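Local coordinates for phage tail sheath protein (Desulfitobacterium hafniense, PDB 3HXL), which probably forms, as a member of the myovirus tail sheath family, the contractile sheath around the tail tube of a phage or prophage-derived particle, at residues M38-S43 against L72-E77. Residues are numbered along the deposited sequence; the frame is centred on the assembly and turned at random.
Sequences MPLILS and LRLINE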
loop_
_atom_site.group_PDB
_atom_site.type_symbol
_atom_site.label_atom_id
_atom_site.label_comp_id
_atom_site.label_asym_id
_atom_site.label_seq_id
_atom_site.Cartn_x
_atom_site.Cartn_y
_atom_site.Cartn_z
HETATM N N MSE A 38 -1.814 -1.580 3.102
HETATM C CA MSE A 38 -3.203 -1.837 3.426
HETATM C C MSE A 38 -3.391 -2.761 4.619
HETATM O O MSE A 38 -2.726 -3.786 4.738
HETATM C CB MSE A 38 -3.874 -2.422 2.179
HETATM C CG MSE A 38 -5.340 -2.780 2.278
HETATM SE SE MSE A 38 -6.057 -3.141 0.485
HETATM C CE MSE A 38 -4.760 -4.529 -0.020
ATOM N N PRO A 39 -4.280 -2.378 5.547
ATOM C CA PRO A 39 -4.540 -3.213 6.724
ATOM C C PRO A 39 -5.743 -4.111 6.399
ATOM O O PRO A 39 -6.801 -3.618 6.016
ATOM C CB PRO A 39 -4.842 -2.185 7.810
ATOM C CG PRO A 39 -5.587 -1.122 7.053
ATOM C CD PRO A 39 -4.816 -1.013 5.732
ATOM N N LEU A 40 -5.582 -5.424 6.540
ATOM C CA LEU A 40 -6.672 -6.338 6.222
ATOM C C LEU A 40 -6.961 -7.408 7.252
ATOM O O LEU A 40 -6.094 -7.815 8.027
ATOM C CB LEU A 40 -6.418 -7.061 4.890
ATOM C CG LEU A 40 -6.405 -6.278 3.577
ATOM C CD1 LEU A 40 -6.236 -7.251 2.417
ATOM C CD2 LEU A 40 -7.690 -5.492 3.431
ATOM N N ILE A 41 -8.205 -7.863 7.227
ATOM C CA ILE A 41 -8.657 -8.936 8.089
ATOM C C ILE A 41 -8.583 -10.150 7.174
ATOM O O ILE A 41 -9.276 -10.212 6.162
ATOM C CB ILE A 41 -10.094 -8.699 8.541
ATOM C CG1 ILE A 41 -10.133 -7.472 9.459
ATOM C CG2 ILE A 41 -10.632 -9.945 9.242
ATOM C CD1 ILE A 41 -11.518 -6.938 9.719
ATOM N N LEU A 42 -7.730 -11.102 7.534
ATOM C CA LEU A 42 -7.522 -12.298 6.725
ATOM C C LEU A 42 -7.894 -13.587 7.456
ATOM O O LEU A 42 -8.276 -13.561 8.626
ATOM C CB LEU A 42 -6.054 -12.350 6.290
ATOM C CG LEU A 42 -5.540 -11.120 5.532
ATOM C CD1 LEU A 42 -4.046 -11.252 5.253
ATOM C CD2 LEU A 42 -6.310 -10.984 4.231
ATOM N N SER A 43 -7.781 -14.710 6.752
ATOM C CA SER A 43 -8.100 -16.012 7.327
ATOM C C SER A 43 -6.844 -16.860 7.481
ATOM O O SER A 43 -6.909 -18.028 7.866
ATOM C CB SER A 43 -9.107 -16.750 6.441
ATOM O OG SER A 43 -10.292 -15.992 6.276
ATOM N N LEU A 72 -8.220 -13.219 -1.528
ATOM C CA LEU A 72 -7.145 -12.241 -1.675
ATOM C C LEU A 72 -7.450 -11.150 -2.689
ATOM O O LEU A 72 -6.554 -10.436 -3.136
ATOM C CB LEU A 72 -5.834 -12.943 -2.041
ATOM C CG LEU A 72 -5.300 -13.969 -1.029
ATOM C CD1 LEU A 72 -3.982 -14.529 -1.542
ATOM C CD2 LEU A 72 -5.100 -13.318 0.341
ATOM N N ARG A 73 -8.721 -11.015 -3.035
ATOM C CA ARG A 73 -9.155 -10.009 -3.994
ATOM C C ARG A 73 -8.530 -8.615 -3.815
ATOM O O ARG A 73 -8.018 -8.040 -4.777
ATOM C CB ARG A 73 -10.684 -9.895 -3.965
ATOM C CG ARG A 73 -11.217 -8.670 -4.691
ATOM C CD ARG A 73 -10.876 -8.720 -6.175
ATOM N NE ARG A 73 -11.674 -9.722 -6.871
ATOM C CZ ARG A 73 -11.512 -10.054 -8.148
ATOM N NH1 ARG A 73 -10.570 -9.467 -8.878
ATOM N NH2 ARG A 73 -12.293 -10.973 -8.692
ATOM N N LEU A 74 -8.561 -8.067 -2.599
ATOM C CA LEU A 74 -8.012 -6.727 -2.373
ATOM C C LEU A 74 -6.516 -6.627 -2.636
ATOM O O LEU A 74 -6.022 -5.590 -3.091
ATOM C CB LEU A 74 -8.314 -6.255 -0.944
ATOM C CG LEU A 74 -9.800 -6.240 -0.566
ATOM C CD1 LEU A 74 -9.973 -5.670 0.846
ATOM C CD2 LEU A 74 -10.571 -5.412 -1.568
ATOM N N ILE A 75 -5.791 -7.701 -2.345
ATOM C CA ILE A 75 -4.358 -7.717 -2.576
ATOM C C ILE A 75 -4.133 -7.686 -4.091
ATOM O O ILE A 75 -3.271 -6.967 -4.592
ATOM C CB ILE A 75 -3.730 -8.980 -1.944
ATOM C CG1 ILE A 75 -3.835 -8.875 -0.417
ATOM C CG2 ILE A 75 -2.270 -9.127 -2.368
ATOM C CD1 ILE A 75 -3.398 -10.112 0.326
ATOM N N ASN A 76 -4.939 -8.458 -4.808
ATOM C CA ASN A 76 -4.857 -8.521 -6.261
ATOM C C ASN A 76 -5.119 -7.129 -6.847
ATOM O O ASN A 76 -4.352 -6.645 -7.677
ATOM C CB ASN A 76 -5.876 -9.548 -6.786
ATOM C CG ASN A 76 -5.870 -9.668 -8.306
ATOM O OD1 ASN A 76 -6.733 -9.109 -8.994
ATOM N ND2 ASN A 76 -4.895 -10.386 -8.832
ATOM N N GLU A 77 -6.182 -6.471 -6.392
ATOM C CA GLU A 77 -6.525 -5.146 -6.898
ATOM C C GLU A 77 -5.474 -4.073 -6.612
ATOM O O GLU A 77 -5.160 -3.264 -7.481
ATOM C CB GLU A 77 -7.884 -4.705 -6.339
ATOM C CG GLU A 77 -9.018 -5.659 -6.699
ATOM C CD GLU A 77 -9.103 -5.919 -8.199
ATOM O OE1 GLU A 77 -9.472 -4.991 -8.950
ATOM O OE2 GLU A 77 -8.790 -7.052 -8.626
#
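M38 and L40 of strand 38-40 face L74 and I75 of helix 73-77, the strand and helix segments running nearly antiparallel at 169° with their axes 10.5 Å apart. Both M38 and L40 turn their CB atoms toward the helix. M38 is present as selenomethionine. Its CG stands anti to the backbone N (chi1 180°), and the chain stays extended until it bends at chi3, which sets CE against the helix backbone, 3.5 Å from L74 O. The M38 side chain crosses that of L74 at about a right angle, with SE and CE each 4.1 Å from L74 CB.

Both methyls of L40 touch L74, and CD1 also meets I75. L40 CD2 lies 3.5 Å from L74 CD1, tighter than usual for two methyls, so the packing is close at this point. L40 CD1 is 4.1 Å from I75 CG1 and equally near L74 CB; the L40 side chain crosses those of L74 and I75 obliquely. I75 sends its CB past the strand rather than at it, but chi1 of -68° sets CG1 anti to the carbonyl carbon, on the side facing L40.

Strand 84-89 lies alongside, paired in parallel with the strand through backbone bonds of M38 and L40, and its L85 and L87 also touch I75. Helix 263-276 adds A268 against M38 and Q265 against L74. Away from the strand, R73 NH1 forms a salt bridge with E77 OE2 (3.0 Å), coming from above the carboxylate plane, and E77 OE1 is held by K80 and Y288.

No hydrogen bond joins the two segments. Without directional bonds, this buried alpha/beta contact rests on shape and the exclusion of water, helix 73-78 packing on the sheet through strand 35-40 within the Gp18 domain III N-terminal region.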